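Local coordinates for protein prefoldin beta subunit 2 (Thermococcus sp., PDB 3AEI) that probably works as a subunit of a hexameric prefoldin, a co-chaperone that holds unfolded proteins and hands them to a group II chaperonin, at residues 15-18 / 19-23; 62-65 / 66-70; 83-86 / 87-91. All coordinates share one frame; numbering follows the deposited sequence.

Contact 1. Residues 15-18 / 19-23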
ATOM      1  N   GLN A  15     -16.585   6.819  -8.188  1.00 20.31           N
ATOM      2  CA  GLN A  15     -15.201   6.627  -8.566  1.00 20.44           C
ATOM      3  C   GLN A  15     -14.425   7.916  -8.461  1.00 22.03           C
ATOM      4  O   GLN A  15     -13.261   7.902  -8.029  1.00 22.08           O
ATOM      5  CB  GLN A  15     -15.120   6.009  -9.961  1.00 26.85           C
ATOM      6  CG  GLN A  15     -15.782   4.635 -10.007  1.00 27.82           C
ATOM      7  CD  GLN A  15     -15.657   3.964 -11.363  1.00 41.97           C
ATOM      8  OE1 GLN A  15     -15.384   4.623 -12.362  1.00 37.95           O
ATOM      9  NE2 GLN A  15     -15.890   2.650 -11.404  1.00 44.76           N
ATOM     10  N   ILE A  16     -15.070   9.025  -8.824  1.00 18.53           N
ATOM     11  CA  ILE A  16     -14.434  10.338  -8.722  1.00 19.26           C
ATOM     12  C   ILE A  16     -14.206  10.696  -7.257  1.00 23.56           C
ATOM     13  O   ILE A  16     -13.140  11.198  -6.896  1.00 19.92           O
ATOM     14  CB  ILE A  16     -15.309  11.420  -9.314  1.00 23.01           C
ATOM     15  CG1 ILE A  16     -15.415  11.209 -10.822  1.00 27.05           C
ATOM     16  CG2 ILE A  16     -14.718  12.779  -9.030  1.00 27.89           C
ATOM     17  CD1 ILE A  16     -16.542  12.039 -11.422  1.00 33.45           C
ATOM     18  N   ARG A  17     -15.214  10.458  -6.419  1.00 22.54           N
ATOM     19  CA  ARG A  17     -15.090  10.760  -5.000  1.00 18.43           C
ATOM     20  C   ARG A  17     -13.950   9.975  -4.378  1.00 17.26           C
ATOM     21  O   ARG A  17     -13.217  10.505  -3.548  1.00 20.22           O
ATOM     22  CB  ARG A  17     -16.397  10.417  -4.237  1.00 19.76           C
ATOM     23  CG  ARG A  17     -17.502  11.456  -4.353  1.00 26.72           C
ATOM     24  CD  ARG A  17     -18.798  10.929  -3.756  1.00 29.73           C
ATOM     25  NE  ARG A  17     -18.646  10.597  -2.342  1.00 28.92           N
ATOM     26  CZ  ARG A  17     -18.755  11.487  -1.358  1.00 32.50           C
ATOM     27  NH1 ARG A  17     -19.019  12.759  -1.638  1.00 33.17           N
ATOM     28  NH2 ARG A  17     -18.603  11.111  -0.097  1.00 32.82           N
ATOM     29  N   THR A  18     -13.803   8.702  -4.762  1.00 19.20           N
ATOM     30  CA  THR A  18     -12.750   7.853  -4.191  1.00 17.35           C
ATOM     31  C   THR A  18     -11.385   8.402  -4.563  1.00 21.10           C
ATOM     32  O   THR A  18     -10.504   8.482  -3.716  1.00 21.61           O
ATOM     33  CB  THR A  18     -12.905   6.387  -4.661  1.00 24.70           C
ATOM     34  OG1 THR A  18     -14.038   5.844  -3.986  1.00 20.10           O
ATOM     35  CG2 THR A  18     -11.705   5.543  -4.335  1.00 26.56           C
ATOM     36  N   LEU A  19     -11.216   8.825  -5.814  1.00 20.00           N
ATOM     37  CA  LEU A  19      -9.913   9.401  -6.222  1.00 17.33           C
ATOM     38  C   LEU A  19      -9.651  10.705  -5.471  1.00 18.42           C
ATOM     39  O   LEU A  19      -8.546  10.962  -4.982  1.00 19.77           O
ATOM     40  CB  LEU A  19      -9.922   9.728  -7.719  1.00 20.55           C
ATOM     41  CG  LEU A  19      -9.167   8.877  -8.737  1.00 38.58           C
ATOM     42  CD1 LEU A  19      -8.996   7.473  -8.267  1.00 39.64           C
ATOM     43  CD2 LEU A  19      -9.926   8.939 -10.066  1.00 39.88           C
ATOM     44  N   ARG A  20     -10.680  11.530  -5.381  1.00 17.17           N
ATOM     45  CA  ARG A  20     -10.557  12.804  -4.723  1.00 19.14           C
ATOM     46  C   ARG A  20     -10.209  12.672  -3.247  1.00 20.87           C
ATOM     47  O   ARG A  20      -9.356  13.404  -2.724  1.00 20.60           O
ATOM     48  CB  ARG A  20     -11.848  13.602  -4.895  1.00 18.78           C
ATOM     49  CG  ARG A  20     -11.718  15.051  -4.463  1.00 22.69           C
ATOM     50  CD  ARG A  20     -12.365  15.250  -3.116  1.00 29.49           C
ATOM     51  NE  ARG A  20     -13.801  14.927  -3.132  1.00 27.50           N
ATOM     52  CZ  ARG A  20     -14.519  14.622  -2.039  1.00 27.44           C
ATOM     53  NH1 ARG A  20     -13.960  14.597  -0.830  1.00 27.02           N
ATOM     54  NH2 ARG A  20     -15.807  14.312  -2.154  1.00 26.99           N
ATOM     55  N   GLN A  21     -10.850  11.726  -2.577  1.00 17.11           N
ATOM     56  CA  GLN A  21     -10.604  11.537  -1.143  1.00 15.75           C
ATOM     57  C   GLN A  21      -9.187  11.042  -0.870  1.00 17.14           C
ATOM     58  O   GLN A  21      -8.606  11.331   0.184  1.00 18.22           O
ATOM     59  CB  GLN A  21     -11.620  10.549  -0.586  1.00 16.42           C
ATOM     60  CG  GLN A  21     -13.003  11.169  -0.545  1.00 19.18           C
ATOM     61  CD  GLN A  21     -14.112  10.147  -0.399  1.00 21.40           C
ATOM     62  OE1 GLN A  21     -13.917   8.948  -0.646  1.00 22.86           O
ATOM     63  NE2 GLN A  21     -15.304  10.617  -0.054  1.00 26.65           N
ATOM     64  N   SER A  22      -8.650  10.272  -1.816  1.00 19.77           N
ATOM     65  CA  SER A  22      -7.309   9.743  -1.621  1.00 18.93           C
ATOM     66  C   SER A  22      -6.336  10.920  -1.698  1.00 21.03           C
ATOM     67  O   SER A  22      -5.388  11.012  -0.925  1.00 20.36           O
ATOM     68  CB  SER A  22      -6.993   8.705  -2.706  1.00 24.72           C
ATOM     69  OG  SER A  22      -5.626   8.319  -2.636  1.00 31.53           O
ATOM     70  N   LEU A  23      -6.584  11.833  -2.626  1.00 18.04           N
ATOM     71  CA  LEU A  23      -5.705  12.990  -2.765  1.00 17.80           C
ATOM     72  C   LEU A  23      -5.824  13.921  -1.570  1.00 19.20           C
ATOM     73  O   LEU A  23      -4.811  14.435  -1.085  1.00 19.41           O
ATOM     74  CB  LEU A  23      -6.051  13.767  -4.049  1.00 18.56           C
ATOM     75  CG  LEU A  23      -5.924  13.010  -5.345  1.00 18.55           C
ATOM     76  CD1 LEU A  23      -6.350  13.957  -6.467  1.00 18.79           C
ATOM     77  CD2 LEU A  23      -4.485  12.538  -5.546  1.00 28.14           C
TER
HETATM   78  O   HOH W   1     -15.824   7.265  -2.223  1.00 46.28           O
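Gln15 to Leu23 form about two and a half turns of unbroken alpha helix, in which the amides of Leu19, Arg20, Gln21 and Ser22 each bond to the carbonyl four residues earlier; the shortest of these links is Gln21 N to Arg17 O, 2.8 Å. The side chains that meet along this face are Arg17, Arg20 and Gln21. Arg17 and Arg20 run side by side in the same direction, their guanidinium planes almost perpendicular (87°). Arg17 NH1 reaches the edge of the Arg20 group, in its plane, whereas Arg20 NH2 lies over a face of the Arg17 group, and these two nitrogens are 3.6 Å apart. The same face of Arg17 also receives the amide nitrogen of Gln21, NE2 standing 3.3 Å from Arg17 NH2. Both are donors, so this approach is a packing contact and not a bond. The closeness of the two like charges is probably eased by the carboxylates nearby: Arg20 NH1 pairs with Glu24 and NE with Glu84.

The other end of the Gln21 amide is tied down by water. With CG beside its own backbone nitrogen (chi1 -70°), Gln21 folds back over the carbonyl of Arg17, and CG comes within 3.1 Å of Arg17 O. OE1 then accepts a hydrogen bond from a water at 3.0 Å, and that water is also hydrogen-bonded to Thr18 OG1 at 2.9 Å. The Thr18 hydroxyl has a further partner one turn earlier, the side-chain oxygen of Gln14.

These turns belong to helix 2-37, one arm of the antiparallel coiled coil typical of prefoldin subunits. Ile16 faces helix 59-93 and packs on Glu84 and Ile87, while Leu23 touches Glu76 of the same helix farther along.

Contact 2. Residues 62-65 / 66-70. With SO4 (sulfate ion), chain C.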
ATOM      1  N   ALA A  62      12.052  19.729   2.467  1.00 19.11           N
ATOM      2  CA  ALA A  62      10.772  19.134   2.882  1.00 17.07           C
ATOM      3  C   ALA A  62       9.642  20.131   2.702  1.00 18.41           C
ATOM      4  O   ALA A  62       8.599  19.798   2.172  1.00 16.96           O
ATOM      5  CB  ALA A  62      10.850  18.690   4.345  1.00 17.02           C
ATOM      6  N   ILE A  63       9.869  21.373   3.114  1.00 18.98           N
ATOM      7  CA  ILE A  63       8.839  22.381   2.954  1.00 19.27           C
ATOM      8  C   ILE A  63       8.554  22.597   1.447  1.00 23.09           C
ATOM      9  O   ILE A  63       7.396  22.708   1.032  1.00 18.76           O
ATOM     10  CB  ILE A  63       9.266  23.714   3.665  1.00 19.60           C
ATOM     11  CG1 ILE A  63       9.320  23.481   5.173  1.00 23.45           C
ATOM     12  CG2 ILE A  63       8.263  24.824   3.334  1.00 22.27           C
ATOM     13  CD1 ILE A  63       9.988  24.615   5.947  1.00 24.92           C
ATOM     14  N   GLU A  64       9.594  22.625   0.621  1.00 17.42           N
ATOM     15  CA  GLU A  64       9.399  22.798  -0.822  1.00 21.77           C
ATOM     16  C   GLU A  64       8.556  21.687  -1.423  1.00 19.93           C
ATOM     17  O   GLU A  64       7.618  21.928  -2.206  1.00 19.22           O
ATOM     18  CB  GLU A  64      10.751  22.866  -1.518  1.00 25.84           C
ATOM     19  CG  GLU A  64      11.359  24.236  -1.486  1.00 43.91           C
ATOM     20  CD  GLU A  64      12.681  24.307  -2.227  1.00 53.27           C
ATOM     21  OE1 GLU A  64      12.821  23.635  -3.277  1.00 49.68           O
ATOM     22  OE2 GLU A  64      13.569  25.051  -1.754  1.00 53.73           O
ATOM     23  N   HIS A  65       8.855  20.466  -1.006  1.00 17.75           N
ATOM     24  CA  HIS A  65       8.106  19.330  -1.482  1.00 17.61           C
ATOM     25  C   HIS A  65       6.632  19.435  -1.047  1.00 15.28           C
ATOM     26  O   HIS A  65       5.719  19.176  -1.844  1.00 18.34           O
ATOM     27  CB  HIS A  65       8.724  18.043  -0.950  1.00 16.42           C
ATOM     28  CG  HIS A  65       7.880  16.839  -1.188  1.00 19.20           C
ATOM     29  ND1 HIS A  65       7.547  16.394  -2.453  1.00 24.35           N
ATOM     30  CD2 HIS A  65       7.283  15.993  -0.316  1.00 20.45           C
ATOM     31  CE1 HIS A  65       6.783  15.321  -2.344  1.00 25.19           C
ATOM     32  NE2 HIS A  65       6.605  15.060  -1.062  1.00 23.26           N
ATOM     33  N   ILE A  66       6.403  19.818   0.204  1.00 14.08           N
ATOM     34  CA  ILE A  66       5.049  19.918   0.699  1.00 16.21           C
ATOM     35  C   ILE A  66       4.264  20.990  -0.072  1.00 17.79           C
ATOM     36  O   ILE A  66       3.143  20.753  -0.527  1.00 20.19           O
ATOM     37  CB  ILE A  66       5.044  20.233   2.185  1.00 17.38           C
ATOM     38  CG1 ILE A  66       5.627  19.035   2.973  1.00 18.34           C
ATOM     39  CG2 ILE A  66       3.586  20.506   2.651  1.00 17.88           C
ATOM     40  CD1 ILE A  66       5.943  19.325   4.412  1.00 21.48           C
ATOM     41  N   GLU A  67       4.882  22.148  -0.278  1.00 19.65           N
ATOM     42  CA  GLU A  67       4.186  23.192  -0.997  1.00 19.69           C
ATOM     43  C   GLU A  67       3.899  22.842  -2.453  1.00 20.70           C
ATOM     44  O   GLU A  67       2.818  23.154  -2.952  1.00 20.13           O
ATOM     45  CB  GLU A  67       4.945  24.523  -0.894  1.00 20.00           C
ATOM     46  CG  GLU A  67       4.980  25.051   0.535  1.00 23.16           C
ATOM     47  CD  GLU A  67       3.581  25.372   1.039  1.00 43.80           C
ATOM     48  OE1 GLU A  67       2.806  26.012   0.283  1.00 45.58           O
ATOM     49  OE2 GLU A  67       3.243  24.994   2.183  1.00 41.97           O
ATOM     50  N   ARG A  68       4.840  22.210  -3.141  0.50 17.13           N
ATOM     51  CA  ARG A  68       4.586  21.862  -4.525  0.50 19.40           C
ATOM     52  C   ARG A  68       3.518  20.785  -4.596  0.50 23.43           C
ATOM     53  O   ARG A  68       2.624  20.851  -5.428  0.50 25.87           O
ATOM     54  CB  ARG A  68       5.854  21.351  -5.216  0.50 22.72           C
ATOM     55  CG  ARG A  68       6.989  22.374  -5.284  0.50 27.06           C
ATOM     56  CD  ARG A  68       8.092  21.907  -6.232  0.50 29.50           C
ATOM     57  NE  ARG A  68       9.352  22.619  -6.047  0.50 45.82           N
ATOM     58  CZ  ARG A  68      10.360  22.174  -5.302  0.50 50.59           C
ATOM     59  NH1 ARG A  68      10.266  21.011  -4.664  0.50 57.60           N
ATOM     60  NH2 ARG A  68      11.471  22.885  -5.202  0.50 54.92           N
ATOM     61  N   SER A  69       3.614  19.799  -3.709  1.00 21.59           N
ATOM     62  CA  SER A  69       2.657  18.696  -3.726  1.00 20.10           C
ATOM     63  C   SER A  69       1.259  19.217  -3.438  1.00 22.66           C
ATOM     64  O   SER A  69       0.286  18.771  -4.052  1.00 25.31           O
ATOM     65  CB  SER A  69       3.064  17.627  -2.676  1.00 20.42           C
ATOM     66  OG  SER A  69       4.233  16.937  -3.092  1.00 24.64           O
ATOM     67  N   ARG A  70       1.146  20.157  -2.505  1.00 22.62           N
ATOM     68  CA  ARG A  70      -0.172  20.701  -2.193  1.00 27.15           C
ATOM     69  C   ARG A  70      -0.774  21.377  -3.411  1.00 31.53           C
ATOM     70  O   ARG A  70      -1.972  21.291  -3.662  1.00 29.05           O
ATOM     71  CB  ARG A  70      -0.103  21.687  -1.032  1.00 29.58           C
ATOM     72  CG  ARG A  70      -0.110  21.013   0.347  1.00 47.68           C
ATOM     73  CD  ARG A  70       0.097  22.023   1.461  1.00 51.09           C
ATOM     74  NE  ARG A  70      -0.803  23.162   1.337  1.00 53.09           N
ATOM     75  CZ  ARG A  70      -0.699  24.274   2.055  1.00 65.68           C
ATOM     76  NH1 ARG A  70       0.273  24.398   2.957  1.00 66.35           N
ATOM     77  NH2 ARG A  70      -1.558  25.272   1.866  1.00 71.98           N
TER
HETATM   78  S   SO4 C 100       8.365  17.635  -5.625  0.90 39.25           S
HETATM   79  O1  SO4 C 100       8.168  18.722  -6.603  0.90 46.25           O
HETATM   80  O2  SO4 C 100       7.070  17.274  -5.021  0.90 51.37           O
HETATM   81  O3  SO4 C 100       9.286  18.086  -4.565  0.90 48.54           O
HETATM   82  O4  SO4 C 100       8.934  16.461  -6.314  0.90 41.87           O
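His65 and Arg68, one turn apart on helix 59-93, hold a sulfate ion, probably from the crystallisation liquor. His65 ND1 gives its hydrogen to sulfate O2 at 2.8 Å, with a weak second branch to O3, the sulfur lying in the ring plane. NE2 bonds to Asp52 of the second subunit; with both nitrogens donating, the ring is probably positively charged beside the anion. CG anti to the backbone nitrogen (chi1 170°) carries the ring forward to Ser69, and chi2 (62°) turns ND1 to the sulfate. Arg68 NH1 adds a weak bond to O3 at 3.1 Å; its NH2 makes a salt bridge with Glu64 OE1, so short that its exact geometry is doubtful, Arg68 being modelled in two positions.

The carbonyls of Ala62, Ile63 and Glu64 take the amides of Ile66, Glu67 and Arg68, while His65 O is gripped twice, from opposite faces of its plane: Ser69 N bonds at 2.9 Å and Ser69 OG at 3.0 Å. Ser69 OG also sits over a face of the imidazole. A leucine at His65 would probably cost the sulfate both bonds from ND1 and leave Asp52 of the second subunit without this donor.

Ile66 and Ser69 pack on Leu30 of helix 2-37, where Arg70 bridges to Glu31. Strand 46-50 supplies Arg48, which also binds the sulfate, and Leu53 of the second subunit packs on His65 and Ile66.

Contact 3. Residues 83-86 / 87-91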
ATOM      1  N   ARG A  83     -16.235  18.094 -11.291  1.00 36.70           N
ATOM      2  CA  ARG A  83     -16.905  16.990 -12.003  1.00 34.41           C
ATOM      3  C   ARG A  83     -17.977  16.394 -11.076  1.00 30.34           C
ATOM      4  O   ARG A  83     -19.061  16.028 -11.540  1.00 32.03           O
ATOM      5  CB  ARG A  83     -15.921  15.875 -12.416  1.00 39.87           C
ATOM      6  CG  ARG A  83     -15.090  16.126 -13.702  1.00 47.15           C
ATOM      7  CD  ARG A  83     -14.123  14.939 -14.055  1.00 42.94           C
ATOM      8  NE  ARG A  83     -14.834  13.715 -14.439  1.00 49.90           N
ATOM      9  CZ  ARG A  83     -14.301  12.493 -14.466  1.00 49.92           C
ATOM     10  NH1 ARG A  83     -13.030  12.308 -14.133  1.00 45.98           N
ATOM     11  NH2 ARG A  83     -15.049  11.447 -14.814  1.00 42.27           N
ATOM     12  N   GLU A  84     -17.692  16.301  -9.775  1.00 28.54           N
ATOM     13  CA  GLU A  84     -18.682  15.753  -8.824  1.00 29.87           C
ATOM     14  C   GLU A  84     -19.891  16.686  -8.790  1.00 32.48           C
ATOM     15  O   GLU A  84     -21.027  16.251  -8.644  1.00 28.58           O
ATOM     16  CB  GLU A  84     -18.132  15.686  -7.397  1.00 31.35           C
ATOM     17  CG  GLU A  84     -16.975  14.750  -7.192  1.00 29.95           C
ATOM     18  CD  GLU A  84     -16.402  14.837  -5.783  1.00 29.89           C
ATOM     19  OE1 GLU A  84     -17.192  14.967  -4.814  1.00 30.06           O
ATOM     20  OE2 GLU A  84     -15.153  14.765  -5.638  1.00 34.83           O
ATOM     21  N   LYS A  85     -19.612  17.982  -8.890  1.00 35.26           N
ATOM     22  CA  LYS A  85     -20.635  19.018  -8.855  1.00 41.01           C
ATOM     23  C   LYS A  85     -21.607  18.824 -10.011  1.00 36.68           C
ATOM     24  O   LYS A  85     -22.830  18.792  -9.819  1.00 34.55           O
ATOM     25  CB  LYS A  85     -19.952  20.386  -8.957  1.00 46.57           C
ATOM     26  CG  LYS A  85     -20.879  21.592  -9.043  1.00 57.79           C
ATOM     27  CD  LYS A  85     -21.572  21.882  -7.723  1.00 62.33           C
ATOM     28  CE  LYS A  85     -21.920  23.371  -7.594  1.00 67.65           C
ATOM     29  NZ  LYS A  85     -22.705  23.900  -8.752  1.00 67.74           N
ATOM     30  N   GLU A  86     -21.055  18.666 -11.204  1.00 29.32           N
ATOM     31  CA  GLU A  86     -21.869  18.470 -12.407  1.00 32.17           C
ATOM     32  C   GLU A  86     -22.780  17.247 -12.279  1.00 31.66           C
ATOM     33  O   GLU A  86     -23.986  17.311 -12.570  1.00 35.04           O
ATOM     34  CB  GLU A  86     -20.968  18.290 -13.624  1.00 36.49           C
ATOM     35  CG  GLU A  86     -20.099  19.502 -13.907  1.00 55.67           C
ATOM     36  CD  GLU A  86     -18.960  19.212 -14.874  1.00 64.80           C
ATOM     37  OE1 GLU A  86     -18.290  20.178 -15.296  1.00 71.33           O
ATOM     38  OE2 GLU A  86     -18.727  18.027 -15.208  1.00 65.19           O
ATOM     39  N   ILE A  87     -22.193  16.130 -11.863  1.00 32.86           N
ATOM     40  CA  ILE A  87     -22.944  14.891 -11.711  1.00 27.29           C
ATOM     41  C   ILE A  87     -24.044  15.036 -10.657  1.00 26.86           C
ATOM     42  O   ILE A  87     -25.195  14.616 -10.883  1.00 28.48           O
ATOM     43  CB  ILE A  87     -22.014  13.710 -11.338  1.00 24.05           C
ATOM     44  CG1 ILE A  87     -21.022  13.446 -12.469  1.00 23.88           C
ATOM     45  CG2 ILE A  87     -22.846  12.447 -11.044  1.00 26.72           C
ATOM     46  CD1 ILE A  87     -19.868  12.499 -12.049  1.00 30.90           C
ATOM     47  N   MET A  88     -23.725  15.637  -9.515  1.00 27.08           N
ATOM     48  CA  MET A  88     -24.750  15.778  -8.494  1.00 31.52           C
ATOM     49  C   MET A  88     -25.923  16.591  -9.040  1.00 33.14           C
ATOM     50  O   MET A  88     -27.081  16.336  -8.696  1.00 34.50           O
ATOM     51  CB  MET A  88     -24.162  16.421  -7.233  1.00 34.32           C
ATOM     52  CG  MET A  88     -23.170  15.509  -6.548  1.00 35.88           C
ATOM     53  SD  MET A  88     -22.503  16.181  -5.026  1.00 43.79           S
ATOM     54  CE  MET A  88     -21.297  17.293  -5.648  1.00 41.97           C
ATOM     55  N   GLU A  89     -25.629  17.551  -9.907  1.00 32.97           N
ATOM     56  CA  GLU A  89     -26.681  18.368 -10.493  1.00 42.76           C
ATOM     57  C   GLU A  89     -27.522  17.533 -11.457  1.00 44.33           C
ATOM     58  O   GLU A  89     -28.746  17.669 -11.494  1.00 43.84           O
ATOM     59  CB  GLU A  89     -26.086  19.574 -11.224  1.00 44.66           C
ATOM     60  CG  GLU A  89     -25.226  20.468 -10.346  1.00 55.75           C
ATOM     61  CD  GLU A  89     -24.670  21.674 -11.092  1.00 65.70           C
ATOM     62  OE1 GLU A  89     -24.337  21.527 -12.290  1.00 69.03           O
ATOM     63  OE2 GLU A  89     -24.552  22.762 -10.476  1.00 62.33           O
ATOM     64  N   GLU A  90     -26.880  16.672 -12.239  1.00 41.89           N
ATOM     65  CA  GLU A  90     -27.637  15.837 -13.173  1.00 39.71           C
ATOM     66  C   GLU A  90     -28.552  14.933 -12.367  1.00 40.01           C
ATOM     67  O   GLU A  90     -29.732  14.777 -12.680  1.00 37.63           O
ATOM     68  CB  GLU A  90     -26.726  14.960 -14.023  1.00 41.43           C
ATOM     69  CG  GLU A  90     -25.954  15.664 -15.109  1.00 49.98           C
ATOM     70  CD  GLU A  90     -25.185  14.685 -15.989  1.00 53.10           C
ATOM     71  OE1 GLU A  90     -25.824  13.814 -16.620  1.00 60.34           O
ATOM     72  OE2 GLU A  90     -23.942  14.782 -16.044  1.00 57.06           O
ATOM     73  N   LEU A  91     -27.994  14.326 -11.329  1.00 34.90           N
ATOM     74  CA  LEU A  91     -28.770  13.437 -10.485  1.00 33.29           C
ATOM     75  C   LEU A  91     -29.972  14.177  -9.915  1.00 42.53           C
ATOM     76  O   LEU A  91     -31.043  13.599  -9.762  1.00 36.18           O
ATOM     77  CB  LEU A  91     -27.903  12.878  -9.349  1.00 31.71           C
ATOM     78  CG  LEU A  91     -26.973  11.754  -9.828  1.00 27.46           C
ATOM     79  CD1 LEU A  91     -25.956  11.383  -8.766  1.00 26.00           C
ATOM     80  CD2 LEU A  91     -27.808  10.555 -10.195  1.00 26.51           C
TER
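On the second helix (59-93) of the antiparallel coiled coil of this prefoldin subunit, Lys85 and Glu89 form an i to i+4 salt bridge along the flank. Lys85 NZ lies 2.8 Å from Glu89 OE2. It comes from above the carboxylate plane, 43° out of it, while the two side chains cross at a slant. CG of Lys85 is anti to the backbone nitrogen (chi1 176°), and bends at chi2 and chi4 turn the amine toward the carboxylate of the next turn. Glu89 meets it with an extended chain, its CG resting 3.0 Å from Lys85 O. The pair therefore spans the turn twice, since Glu89 N also bonds to Lys85 O in the backbone ladder.

Beside it, Met88 folds back over the preceding turn. The bend at chi3 (-79°) swings its terminal methyl round so that CE lies 3.2 Å from Glu84 O and 4.0 Å from Glu84 CB. That carbonyl already accepts the amide of Met88 at 2.9 Å, and the methyl and CG of Met88 also lie against it.

The face turned to helix 2-37 is rich in charge pairing. The side chain of Glu84 is buried between the helices, where Arg20 is its salt-bridge partner. Toward either end of the segment, Arg83 and Glu90 reach the same helix through salt bridges to Glu12 and Arg5, so that three charged pairs tie the two arms together here. Along the backbone, the amides of Ile87 and Glu90 continue the regular helical pattern. On the inward side, the CG1 branch of Ile87 points back along the helix, placing Ile87 CG1 3.4 Å from Arg83 O.

How the contacts relate
Contacts 1 and 3 face each other across the coiled coil, with centres about 15 Å apart, and they touch directly. Arg20 NE of contact 1 forms a salt bridge with Glu84 OE2 of contact 3 at 2.9 Å, and beside it Ile16 CD1 meets Ile87 CD1 at 3.4 Å; a charged pair and an apolar pair thus join the helices at one level. Contact 2 shares helix 59-93 with contact 3 but lies on the opposite side of the chain's centre, their centres about 31 Å apart. It sits near the hairpin strands and the second subunit. The sulfate lies at contact 2, bound by His65 and Arg68, and contact 2 comes no closer than about 7 Å to contact 1, measured between nearest atoms.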